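Local coordinates for protein geranyl diphosphate synthase small subunit (Antirrhinum majus, PDB 3QKC) that probably serves as the small subunit of a heteromeric prenyltransferase that joins dimethylallyl and isopentenyl diphosphates into geranyl diphosphate, at residues A[10-14]-A[46-51]; A[35-40]-A[102-108]; A[56-60]-A[191-197]; A[204-208]-A[240-244]; A[143-147]-A[182-186]. All coordinates share one frame; numbering follows the deposited sequence.

Interaction 1: A[10-14]-A[46-51]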
# COMPACT_ATOMS: atom_id res chain seq x y z
N ARG A 10 21.07 -10.69 16.02
CA ARG A 10 19.83 -10.82 15.26
C ARG A 10 18.63 -10.62 16.17
O ARG A 10 17.74 -9.84 15.86
CB ARG A 10 19.73 -12.16 14.53
CG ARG A 10 18.55 -12.20 13.53
CD ARG A 10 18.26 -13.58 12.97
NE ARG A 10 16.92 -13.63 12.36
CZ ARG A 10 16.56 -14.44 11.36
NH1 ARG A 10 17.43 -15.28 10.81
NH2 ARG A 10 15.31 -14.40 10.90
N ALA A 11 18.62 -11.33 17.31
CA ALA A 11 17.51 -11.27 18.26
C ALA A 11 17.25 -9.87 18.83
O ALA A 11 16.10 -9.47 18.98
CB ALA A 11 17.70 -12.29 19.39
N THR A 12 18.31 -9.14 19.17
CA THR A 12 18.16 -7.77 19.66
C THR A 12 17.51 -6.86 18.60
O THR A 12 16.57 -6.12 18.90
CB THR A 12 19.50 -7.19 20.13
OG1 THR A 12 20.13 -8.12 21.02
CG2 THR A 12 19.29 -5.86 20.88
N ILE A 13 18.00 -6.95 17.36
CA ILE A 13 17.37 -6.27 16.24
C ILE A 13 15.89 -6.59 16.17
O ILE A 13 15.05 -5.70 16.10
CB ILE A 13 18.07 -6.60 14.92
CG1 ILE A 13 19.49 -6.01 14.95
CG2 ILE A 13 17.26 -6.06 13.75
CD1 ILE A 13 20.33 -6.25 13.71
N GLU A 14 15.58 -7.88 16.22
CA GLU A 14 14.20 -8.33 16.13
C GLU A 14 13.35 -7.91 17.31
O GLU A 14 12.15 -7.66 17.14
CB GLU A 14 14.13 -9.83 15.88
CG GLU A 14 14.38 -10.12 14.41
CD GLU A 14 14.46 -11.59 14.09
OE1 GLU A 14 14.27 -12.45 14.99
OE2 GLU A 14 14.71 -11.88 12.89
N ARG A 46 8.42 -14.46 11.54
CA ARG A 46 9.25 -13.30 11.21
C ARG A 46 9.95 -13.57 9.87
O ARG A 46 9.97 -14.70 9.40
CB ARG A 46 10.24 -13.00 12.35
CG ARG A 46 11.42 -13.96 12.48
CD ARG A 46 11.63 -14.39 13.94
NE ARG A 46 12.89 -15.10 14.23
CZ ARG A 46 13.33 -16.19 13.60
NH1 ARG A 46 12.65 -16.72 12.57
NH2 ARG A 46 14.49 -16.74 13.97
N THR A 47 10.47 -12.53 9.24
CA THR A 47 11.35 -12.72 8.10
C THR A 47 12.67 -12.05 8.40
O THR A 47 12.69 -10.95 8.95
CB THR A 47 10.80 -12.16 6.77
OG1 THR A 47 11.87 -12.10 5.82
CG2 THR A 47 10.21 -10.74 6.95
N SER A 48 13.75 -12.73 8.03
CA SER A 48 15.11 -12.20 8.20
C SER A 48 15.38 -10.94 7.36
O SER A 48 16.37 -10.25 7.61
CB SER A 48 16.14 -13.28 7.87
OG SER A 48 15.96 -13.77 6.56
N ALA A 49 14.51 -10.67 6.39
CA ALA A 49 14.54 -9.42 5.59
C ALA A 49 14.43 -8.17 6.44
O ALA A 49 15.06 -7.17 6.14
CB ALA A 49 13.44 -9.43 4.49
N SER A 50 13.64 -8.23 7.51
CA SER A 50 13.53 -7.14 8.48
C SER A 50 14.81 -6.85 9.24
O SER A 50 15.19 -5.69 9.42
CB SER A 50 12.40 -7.40 9.48
OG SER A 50 11.19 -7.59 8.80
N ALA A 51 15.48 -7.90 9.72
CA ALA A 51 16.77 -7.68 10.40
C ALA A 51 17.85 -7.21 9.42
O ALA A 51 18.70 -6.41 9.79
CB ALA A 51 17.23 -8.92 11.14
O HOH W 1 14.10 -10.24 11.12

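Interaction 2: A[35-40]-A[102-108]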
# COMPACT_ATOMS: atom_id res chain seq x y z
N GLU A 35 -7.56 -4.76 16.41
CA GLU A 35 -7.48 -6.11 16.96
C GLU A 35 -6.92 -7.12 15.94
O GLU A 35 -5.88 -7.72 16.21
CB GLU A 35 -8.82 -6.59 17.51
CG GLU A 35 -8.75 -8.02 18.04
CD GLU A 35 -10.11 -8.60 18.39
OE1 GLU A 35 -11.14 -8.10 17.89
OE2 GLU A 35 -10.15 -9.57 19.17
N PRO A 36 -7.59 -7.34 14.79
CA PRO A 36 -6.93 -8.28 13.84
C PRO A 36 -5.57 -7.79 13.32
O PRO A 36 -4.69 -8.61 13.05
CB PRO A 36 -7.94 -8.43 12.70
CG PRO A 36 -8.84 -7.24 12.81
CD PRO A 36 -8.92 -6.94 14.30
N MET A 37 -5.38 -6.47 13.22
CA MET A 37 -4.05 -5.94 12.82
C MET A 37 -2.95 -6.24 13.84
O MET A 37 -1.86 -6.67 13.46
CB MET A 37 -4.10 -4.44 12.51
CG MET A 37 -2.77 -3.89 11.96
SD MET A 37 -2.82 -2.17 11.38
CE MET A 37 -4.54 -2.06 10.84
N HIS A 38 -3.22 -6.01 15.12
CA HIS A 38 -2.25 -6.34 16.16
C HIS A 38 -2.00 -7.84 16.21
O HIS A 38 -0.84 -8.29 16.23
CB HIS A 38 -2.74 -5.83 17.51
CG HIS A 38 -1.73 -5.99 18.60
ND1 HIS A 38 -0.90 -4.96 19.00
CD2 HIS A 38 -1.41 -7.05 19.37
CE1 HIS A 38 -0.12 -5.38 19.97
NE2 HIS A 38 -0.40 -6.65 20.22
N HIS A 39 -3.06 -8.63 16.21
CA HIS A 39 -2.90 -10.07 16.27
C HIS A 39 -2.05 -10.65 15.12
O HIS A 39 -1.08 -11.36 15.36
CB HIS A 39 -4.24 -10.78 16.37
CG HIS A 39 -4.10 -12.26 16.53
ND1 HIS A 39 -4.34 -13.14 15.50
CD2 HIS A 39 -3.73 -13.01 17.59
CE1 HIS A 39 -4.12 -14.37 15.92
NE2 HIS A 39 -3.75 -14.32 17.18
N LEU A 40 -2.41 -10.35 13.88
CA LEU A 40 -1.74 -10.97 12.72
C LEU A 40 -0.28 -10.59 12.62
O LEU A 40 0.56 -11.43 12.30
CB LEU A 40 -2.50 -10.67 11.43
CG LEU A 40 -3.93 -11.19 11.48
CD1 LEU A 40 -4.62 -11.00 10.14
CD2 LEU A 40 -3.94 -12.65 11.89
N LYS A 102 -7.59 -17.29 13.83
CA LYS A 102 -8.40 -16.75 14.93
C LYS A 102 -9.54 -15.87 14.40
O LYS A 102 -10.50 -15.61 15.12
CB LYS A 102 -7.50 -15.98 15.90
CG LYS A 102 -8.21 -15.38 17.12
CD LYS A 102 -7.21 -14.65 18.03
CE LYS A 102 -7.90 -14.01 19.25
NZ LYS A 102 -6.91 -13.53 20.27
N PHE A 103 -9.43 -15.41 13.16
CA PHE A 103 -10.43 -14.53 12.56
C PHE A 103 -10.98 -15.10 11.26
O PHE A 103 -10.33 -15.91 10.61
CB PHE A 103 -9.84 -13.13 12.29
CG PHE A 103 -9.49 -12.37 13.53
CD1 PHE A 103 -10.47 -11.67 14.23
CD2 PHE A 103 -8.18 -12.35 14.01
CE1 PHE A 103 -10.16 -10.96 15.39
CE2 PHE A 103 -7.85 -11.65 15.18
CZ PHE A 103 -8.84 -10.95 15.86
N ASP A 104 -12.17 -14.65 10.88
CA ASP A 104 -12.81 -15.06 9.63
C ASP A 104 -12.07 -14.58 8.38
O ASP A 104 -11.28 -13.63 8.46
CB ASP A 104 -14.27 -14.59 9.59
CG ASP A 104 -15.18 -15.45 10.47
OD1 ASP A 104 -15.86 -16.36 9.94
OD2 ASP A 104 -15.20 -15.20 11.69
N PRO A 105 -12.29 -15.25 7.23
CA PRO A 105 -11.69 -14.83 5.97
C PRO A 105 -11.91 -13.34 5.63
O PRO A 105 -10.94 -12.66 5.29
CB PRO A 105 -12.38 -15.73 4.95
CG PRO A 105 -12.52 -17.03 5.69
CD PRO A 105 -12.89 -16.60 7.11
N ASN A 106 -13.14 -12.85 5.76
CA ASN A 106 -13.43 -11.46 5.39
C ASN A 106 -12.57 -10.46 6.16
O ASN A 106 -12.14 -9.46 5.61
CB ASN A 106 -14.94 -11.11 5.48
CG ASN A 106 -15.56 -11.48 6.83
OD1 ASN A 106 -14.86 -11.73 7.81
ND2 ASN A 106 -16.89 -11.51 6.89
N ILE A 107 -12.35 -10.77 7.44
CA ILE A 107 -11.54 -9.95 8.34
C ILE A 107 -10.06 -10.01 8.01
O ILE A 107 -9.36 -9.00 8.05
CB ILE A 107 -11.76 -10.39 9.82
CG1 ILE A 107 -13.24 -10.25 10.22
CG2 ILE A 107 -10.83 -9.64 10.78
CD1 ILE A 107 -13.80 -8.86 10.07
N GLU A 108 -9.56 -11.20 7.70
CA GLU A 108 -8.19 -11.34 7.24
C GLU A 108 -7.94 -10.57 5.94
O GLU A 108 -6.86 -10.03 5.74
CB GLU A 108 -7.80 -12.81 7.08
CG GLU A 108 -7.66 -13.54 8.41
CD GLU A 108 -7.39 -15.04 8.23
OE1 GLU A 108 -7.56 -15.55 7.10
OE2 GLU A 108 -6.97 -15.69 9.21

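Interaction 3: A[56-60]-A[191-197]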
# COMPACT_ATOMS: atom_id res chain seq x y z
N ALA A 56 21.98 -3.64 7.44
CA ALA A 56 22.51 -2.97 6.25
C ALA A 56 22.76 -1.49 6.55
O ALA A 56 23.78 -0.94 6.15
CB ALA A 56 21.56 -3.13 5.05
N CYS A 57 21.83 -0.88 7.29
CA CYS A 57 21.93 0.51 7.72
C CYS A 57 23.13 0.75 8.63
O CYS A 57 23.85 1.74 8.47
CB CYS A 57 20.64 0.94 8.42
SG CYS A 57 20.60 2.69 8.85
N GLU A 58 23.34 -0.15 9.58
CA GLU A 58 24.48 -0.08 10.50
C GLU A 58 25.81 -0.32 9.78
O GLU A 58 26.78 0.44 9.98
CB GLU A 58 24.29 -1.04 11.67
CG GLU A 58 23.21 -0.59 12.65
CD GLU A 58 23.03 -1.53 13.84
OE1 GLU A 58 22.45 -1.09 14.85
OE2 GLU A 58 23.45 -2.71 13.76
N LEU A 59 25.84 -1.35 8.94
CA LEU A 59 26.97 -1.60 8.04
C LEU A 59 27.57 -0.33 7.41
O LEU A 59 28.78 -0.22 7.29
CB LEU A 59 26.57 -2.59 6.93
CG LEU A 59 27.62 -2.94 5.87
CD1 LEU A 59 28.87 -3.55 6.49
CD2 LEU A 59 27.05 -3.88 4.82
N VAL A 60 26.72 0.61 7.01
CA VAL A 60 27.20 1.81 6.31
C VAL A 60 27.28 3.07 7.18
O VAL A 60 27.52 4.17 6.68
CB VAL A 60 26.38 2.11 5.00
CG1 VAL A 60 26.53 0.96 4.00
CG2 VAL A 60 24.92 2.36 5.32
N GLY A 191 17.89 -0.09 4.17
CA GLY A 191 18.98 0.08 5.12
C GLY A 191 20.05 1.01 4.59
O GLY A 191 20.41 2.00 5.24
N ALA A 192 20.53 0.71 3.39
CA ALA A 192 21.61 1.46 2.77
C ALA A 192 21.19 2.90 2.47
O ALA A 192 21.95 3.84 2.74
CB ALA A 192 22.11 0.73 1.51
N ILE A 193 19.98 3.08 1.93
CA ILE A 193 19.48 4.40 1.59
C ILE A 193 19.40 5.25 2.85
O ILE A 193 19.88 6.39 2.88
CB ILE A 193 18.09 4.36 0.90
CG1 ILE A 193 18.23 3.90 -0.56
CG2 ILE A 193 17.42 5.74 0.93
CD1 ILE A 193 16.93 3.31 -1.16
N LEU A 194 18.81 4.67 3.90
CA LEU A 194 18.62 5.39 5.15
C LEU A 194 19.95 5.57 5.85
O LEU A 194 20.14 6.53 6.59
CB LEU A 194 17.59 4.68 6.04
CG LEU A 194 16.21 4.68 5.33
CD1 LEU A 194 15.26 3.58 5.85
CD2 LEU A 194 15.56 6.06 5.42
N GLY A 195 20.88 4.67 5.56
CA GLY A 195 22.22 4.74 6.13
C GLY A 195 23.04 5.86 5.52
O GLY A 195 24.08 6.22 6.05
N GLY A 196 22.56 6.42 4.40
CA GLY A 196 23.31 7.44 3.67
C GLY A 196 24.44 6.76 2.94
O GLY A 196 25.49 6.49 3.52
N CYS A 197 24.22 6.46 1.67
CA CYS A 197 25.08 5.50 0.98
C CYS A 197 25.39 5.96 -0.42
O CYS A 197 24.66 6.79 -0.97
CB CYS A 197 24.36 4.16 0.92
SG CYS A 197 25.37 2.74 1.25

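Interaction 4: A[204-208]-A[240-244]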
# COMPACT_ATOMS: atom_id res chain seq x y z
N LYS A 204 24.57 -2.62 -4.71
CA LYS A 204 25.31 -3.79 -4.24
C LYS A 204 24.59 -4.51 -3.09
O LYS A 204 24.45 -5.73 -3.11
CB LYS A 204 26.74 -3.42 -3.87
CG LYS A 204 27.67 -3.22 -5.09
CD LYS A 204 29.13 -3.24 -4.70
CE LYS A 204 30.04 -3.43 -5.91
NZ LYS A 204 30.21 -4.87 -6.28
N LEU A 205 24.13 -3.74 -2.10
CA LEU A 205 23.38 -4.32 -0.98
C LEU A 205 22.04 -4.84 -1.45
O LEU A 205 21.53 -5.82 -0.91
CB LEU A 205 23.23 -3.32 0.17
CG LEU A 205 24.45 -3.36 1.09
CD1 LEU A 205 24.69 -2.00 1.76
CD2 LEU A 205 24.38 -4.51 2.13
N ARG A 206 21.48 -4.18 -2.48
CA ARG A 206 20.24 -4.65 -3.07
C ARG A 206 20.44 -6.04 -3.67
O ARG A 206 19.65 -6.95 -3.41
CB ARG A 206 19.71 -3.68 -4.14
CG ARG A 206 18.23 -3.93 -4.48
CD ARG A 206 17.79 -3.14 -5.70
NE ARG A 206 17.28 -1.81 -5.36
CZ ARG A 206 17.98 -0.68 -5.50
NH1 ARG A 206 17.43 0.48 -5.19
NH2 ARG A 206 19.23 -0.71 -5.96
N ARG A 207 21.52 -6.20 -4.45
CA ARG A 207 21.86 -7.49 -5.02
C ARG A 207 22.15 -8.49 -3.91
O ARG A 207 21.68 -9.63 -3.96
CB ARG A 207 23.04 -7.38 -6.00
CG ARG A 207 22.71 -6.62 -7.28
CD ARG A 207 23.70 -6.90 -8.42
NE ARG A 207 25.06 -6.42 -8.14
CZ ARG A 207 25.44 -5.14 -8.16
NH1 ARG A 207 24.56 -4.17 -8.42
NH2 ARG A 207 26.69 -4.82 -7.90
N PHE A 208 22.89 -8.05 -2.89
CA PHE A 208 23.11 -8.90 -1.72
C PHE A 208 21.80 -9.47 -1.19
O PHE A 208 21.68 -10.68 -1.03
CB PHE A 208 23.84 -8.19 -0.59
CG PHE A 208 24.03 -9.07 0.62
CD1 PHE A 208 25.08 -10.00 0.67
CD2 PHE A 208 23.13 -9.02 1.69
CE1 PHE A 208 25.24 -10.84 1.78
CE2 PHE A 208 23.29 -9.86 2.80
CZ PHE A 208 24.35 -10.77 2.84
N GLU A 240 29.32 -9.33 -3.22
CA GLU A 240 28.77 -8.01 -2.96
C GLU A 240 29.30 -7.42 -1.64
O GLU A 240 29.61 -6.24 -1.56
CB GLU A 240 27.23 -8.04 -2.97
CG GLU A 240 26.60 -8.50 -4.30
CD GLU A 240 26.96 -7.63 -5.50
OE1 GLU A 240 27.49 -6.51 -5.32
OE2 GLU A 240 26.69 -8.05 -6.65
N LEU A 241 29.43 -8.28 -0.63
CA LEU A 241 29.91 -7.84 0.67
C LEU A 241 31.34 -7.29 0.68
O LEU A 241 31.65 -6.40 1.47
CB LEU A 241 29.78 -8.98 1.69
CG LEU A 241 28.35 -9.20 2.16
CD1 LEU A 241 28.33 -10.13 3.36
CD2 LEU A 241 27.66 -7.87 2.50
N GLU A 242 32.18 -7.81 -0.21
CA GLU A 242 33.60 -7.43 -0.27
C GLU A 242 33.85 -5.92 -0.37
O GLU A 242 34.89 -5.42 0.08
CB GLU A 242 34.30 -8.15 -1.43
CG GLU A 242 34.23 -9.67 -1.36
CD GLU A 242 35.37 -10.35 -2.09
OE1 GLU A 242 35.80 -11.42 -1.61
OE2 GLU A 242 35.85 -9.83 -3.12
N SER A 243 32.90 -5.19 -0.94
CA SER A 243 33.03 -3.74 -1.12
C SER A 243 32.82 -2.96 0.18
O SER A 243 33.08 -1.75 0.23
CB SER A 243 32.07 -3.26 -2.21
OG SER A 243 32.36 -3.88 -3.45
N PHE A 244 32.35 -3.64 1.22
CA PHE A 244 32.09 -3.02 2.52
C PHE A 244 33.05 -3.60 3.55
O PHE A 244 33.89 -4.43 3.21
CB PHE A 244 30.64 -3.26 2.93
CG PHE A 244 29.64 -2.85 1.89
CD1 PHE A 244 29.10 -1.57 1.88
CD2 PHE A 244 29.24 -3.74 0.90
CE1 PHE A 244 28.19 -1.18 0.91
CE2 PHE A 244 28.33 -3.37 -0.08
CZ PHE A 244 27.80 -2.09 -0.08

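Interaction 5: A[143-147]-A[182-186]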
# COMPACT_ATOMS: atom_id res chain seq x y z
N GLU A 143 11.28 1.87 -2.69
CA GLU A 143 11.76 0.50 -2.49
C GLU A 143 10.70 -0.44 -1.95
O GLU A 143 10.56 -1.57 -2.42
CB GLU A 143 12.97 0.46 -1.54
CG GLU A 143 14.29 0.83 -2.18
CD GLU A 143 14.63 -0.04 -3.37
OE1 GLU A 143 14.61 -1.28 -3.27
OE2 GLU A 143 14.95 0.53 -4.42
N LEU A 144 9.99 0.01 -0.92
CA LEU A 144 8.94 -0.79 -0.29
C LEU A 144 7.73 -0.99 -1.20
O LEU A 144 7.12 -2.04 -1.16
CB LEU A 144 8.51 -0.16 1.05
CG LEU A 144 9.58 -0.20 2.13
CD1 LEU A 144 9.69 1.15 2.88
CD2 LEU A 144 9.34 -1.35 3.09
N THR A 145 7.36 0.01 -1.99
CA THR A 145 6.26 -0.15 -2.94
C THR A 145 6.61 -1.16 -4.03
O THR A 145 5.74 -1.88 -4.55
CB THR A 145 5.85 1.18 -3.61
OG1 THR A 145 6.97 1.72 -4.33
CG2 THR A 145 5.33 2.20 -2.59
N ARG A 146 7.91 -1.24 -4.33
CA ARG A 146 8.43 -2.12 -5.36
C ARG A 146 8.36 -3.59 -4.90
O ARG A 146 8.11 -4.49 -5.70
CB ARG A 146 9.88 -1.73 -5.68
CG ARG A 146 10.46 -2.34 -6.94
CD ARG A 146 11.92 -1.90 -7.23
NE ARG A 146 12.93 -2.47 -6.32
CZ ARG A 146 13.33 -3.75 -6.31
NH1 ARG A 146 12.77 -4.64 -7.12
NH2 ARG A 146 14.27 -4.15 -5.45
N VAL A 147 8.56 -3.81 -3.61
CA VAL A 147 8.58 -5.17 -3.07
C VAL A 147 7.18 -5.80 -3.00
O VAL A 147 7.01 -7.01 -3.20
CB VAL A 147 9.29 -5.23 -1.69
CG1 VAL A 147 8.41 -4.67 -0.58
CG2 VAL A 147 9.68 -6.66 -1.38
N THR A 182 12.96 -10.55 -3.28
CA THR A 182 12.70 -9.11 -3.40
C THR A 182 12.53 -8.49 -2.03
O THR A 182 12.96 -7.35 -1.81
CB THR A 182 11.49 -8.82 -4.33
OG1 THR A 182 11.69 -9.49 -5.58
CG2 THR A 182 11.36 -7.33 -4.60
N LEU A 183 11.94 -9.23 -1.09
CA LEU A 183 11.80 -8.71 0.28
C LEU A 183 13.15 -8.39 0.92
O LEU A 183 13.32 -7.32 1.49
CB LEU A 183 10.95 -9.63 1.15
CG LEU A 183 10.09 -9.07 2.29
CD1 LEU A 183 9.41 -7.77 1.96
CD2 LEU A 183 9.04 -10.11 2.64
N HIS A 184 14.12 -9.29 0.80
CA HIS A 184 15.46 -9.02 1.35
C HIS A 184 16.19 -7.88 0.60
O HIS A 184 16.82 -7.01 1.22
CB HIS A 184 16.30 -10.30 1.35
CG HIS A 184 15.91 -11.28 2.41
ND1 HIS A 184 14.72 -11.98 2.39
CD2 HIS A 184 16.57 -11.70 3.52
CE1 HIS A 184 14.67 -12.78 3.45
NE2 HIS A 184 15.78 -12.64 4.14
N ALA A 185 16.07 -7.88 -0.73
CA ALA A 185 16.66 -6.84 -1.57
C ALA A 185 16.20 -5.45 -1.11
O ALA A 185 17.01 -4.56 -0.88
CB ALA A 185 16.31 -7.08 -3.04
N CYS A 186 14.89 -5.31 -0.93
CA CYS A 186 14.27 -4.09 -0.45
C CYS A 186 14.74 -3.71 0.95
O CYS A 186 15.09 -2.55 1.23
CB CYS A 186 12.75 -4.25 -0.46
SG CYS A 186 11.87 -2.94 0.42

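Interaction 1: A[10-14]-A[46-51]
Glu14 and Arg46, joined by Arg10, make a salt-bridge network where helix 5-24 meets the loop and first turn of helix 48-59 in an all-alpha isoprenyl diphosphate synthase fold. Among the charges, Arg46 NE gives Glu14 OE1 a weak, bent hydrogen bond of 3.1 Å, its guanidinium plane turned 69° from the carboxylate. One helical turn before Glu14, Arg10 grips the other oxygen side-on: NE lies 2.9 Å from Glu14 OE2, and NH2 turns to the same atom at longer range. The extended chain of Arg10, with CG anti to the backbone N (chi1 -170°), brings both to OE2, NE from above the carboxylate plane. Stacking comes next. The two guanidinium groups lie on one another, centres 4.3 Å apart and planes at 15°, their like charges probably offset by the carboxylate they share. Over the other face of Arg10 sits Ser48 CB, 3.3 Å from Arg10 NH2, while Ser48 OG is hydrogen-bonded to His184. A glutamine in place of Glu14 would probably leave the stacked arginines without the negative charge that holds them together. The apolar part is Ile13 CG2 against Ala51 CB, 3.9 Å apart. Thr47 caps helix 48-59, OG1 accepting from Ala49 N. One water completes the joint, donating to Glu14 OE2 and to Thr47 O, 2.7 Å away, and accepting weakly from Ala51 N.

Interaction 2: A[35-40]-A[102-108]
The Phe103 ring is held between Pro36 and the chain of its neighbour Lys102. Pro36 CB stands over the centre of one face, 4.0 Å from the ring centroid and only 7° off the normal, a CH-pi contact; Lys102 CG lies over the opposite face, toward the rim. At the edge, Glu35 CD sits in the ring plane, 3.7 Å from Phe103 CZ, with its carboxylate nearly perpendicular to the ring, and His39 ND1 also meets the edge, 3.8 Å from Phe103 CE2. In the offset edge-to-face pair with His39 it is this phenyl edge that turns to the imidazole face, centroids 5.8 Å apart and planes at 66°. The straight chain of Lys102 runs on beyond Phe103 to lay CD over the His39 ring, 3.7 Å from its centroid, a second CH-pi contact. With CG of His39 trans to the backbone N (chi1 -176°), the imidazole comes to lie beside both residues. His39 ND1 is buried here and finds no polar partner in the model. On the Pro36 side of the phenyl ring, Pro36 CB also packs on Ile107 CG2, 3.7 Å away. Farther along, Leu40 CD1 touches the aliphatic part of Glu108, whose OE2 is hydrogen-bonded to His101. Leu161 of the second subunit packs on Ile107, and Ser150 of that subunit packs on Met37. An aromatic residue just before helix 105-126 thus docks on helix 34-43, joining that loop to the helix beside the dimer interface of this all-alpha prenyltransferase fold.

Interaction 3: A[56-60]-A[191-197]
Gly191 O meets two partners: Gly195 N, 2.7 Å away in a helical hydrogen bond, and Cys57 CA across the contact, 3.3 Å away in a CA-H...O contact. The second is possible because the backbones are in direct contact, with Cys57 CA 4.0 Å from Gly191 CA. Gly191 and Gly195, four residues apart, form a GxxxG pattern, a smooth strip on which helix 48-59 lies. A CB on Gly191 would collide with Ala56 CB and Cys57 N, and one on Gly195 with Val60 CG2. Cys57 SG, which points away from its own backbone N in the trans position (chi1 -175°), reaches along this strip to Gly195 CA at 3.8 Å. Val60, just past the helix end, covers the rest: CG2 rests 3.7 Å from Gly195 CA, while CG1 turns to Cys197 SG at 3.5 Å, where the other chain has left its helix through Gly196 with positive phi. No hydrogen bond crosses between the segments, so the contact rests on close backbone packing and on the side chains of Cys57 and Val60. Around this pair, Leu59 and Ala192 both pack on Leu205 of helix 199-219, Leu59 leans on helix 248-255, and Ile193 faces helix 134-148.

Interaction 4: A[204-208]-A[240-244]
A buried glutamate, Glu240, puts its carboxylate between two cations of a single helix, Lys204 and Arg207. Arg207 NE binds Glu240 OE2 at 2.7 Å, approaching from well above the carboxylate plane, and NH2 adds a weak bond of 3.2 Å to Glu240 OE1. The two flat groups stand 74° apart, so the grip is crossed and not a flat fork. Glu240 OE1 also takes a weak bond from Lys204 NZ, 3.3 Å away. A bend at chi2 (-60°) turns the carboxylate along helix 199-219, toward Arg207 and Lys204, and a bend at the end of Lys204 brings its NZ round to meet it. Lys204 CE touches Ser243 OG in the type I turn from Leu241 to Phe244. Beside the charges the packing is apolar: Leu241 CD2 sits over the face of Phe208, 4.1 Å from the ring centroid, and Leu205 CD1 meets Phe244 CZ at 3.6 Å. Phe244 and Leu205 pack further on Leu59 and Val60, linking the turn to helix 48-59. With a leucine in place of Glu240, Lys204 and Arg207 would probably lose their common counter-charge and their heads be set free to turn. Two cations on one carboxylate should favour its ionised form and add an electrostatic tie, carried mainly by Arg207 NE, between helices 227-241 and 199-219, next to the apolar contacts of Phe208 and Phe244.

Interaction 5: A[143-147]-A[182-186]
Segments 143-147 and 182-186 run antiparallel, at 179°, their axes 9.2 Å apart, with Glu143 opposite Cys186 and Val147 opposite Thr182. Val147 carries much of the contact. Its CG2 drives into the facing backbone, 3.4 Å from both Thr182 O and Leu183 CA; the second of these is tighter than ordinary van der Waals contact. The same methyl meets Leu183 CD1 at 3.5 Å and Thr182 CG2 at 3.7 Å. From the other helix Cys186 answers: its CB lies 3.8 Å from Val147 CB, and SG, antiperiplanar to the cysteine's backbone N (chi1 169°), reaches past the valine to lie against the backbone of Glu143 and Leu144, 3.7 Å from Leu144 CA, with Leu144 CG beside it. At the outer margin the Arg146 chain bends at chi3 (71°) and brings its guanidinium alongside the partner helix, where Ala185 CB meets the edge and NH1 stands 3.9 Å from Thr182 CG2. Glu143 OE1 lies in that guanidinium plane as a long salt bridge within the helix, while OE2 is paired with Arg206 of helix 199-219. The hydroxyl of Thr182 is satisfied by the carbonyls of Lys177 and Lys178, and its methyl faces Val147. Val147, Cys186, Leu183 and the Thr182 methyl give a close, largely apolar seam between helices 134-148 and 169-195, in the buried interior of the all-alpha bundle characteristic of isoprenyl diphosphate synthases.

How the interactions relate
Interaction 5 is the buried one, about 7 Å from the chain's centre, and packs methyl groups and a thiol; interactions 1 to 4 are partly buried. Interaction 3 shares helix 169-195 with interaction 5 but relies on glycines, close to the helix ends. Interaction 1 sets two arginines, and interaction 4 an arginine and a lysine, round a glutamate; interaction 1 shares helix 48-59 with interaction 3. Polar links join both 1 and 4 to interaction 5, whereas Leu205 and Phe244 of interaction 4 pack directly on interaction 3. Interaction 2 stands apart, its centre 38 Å from that of interaction 4, and uses edge-to-face and CH-pi contacts beside the second subunit.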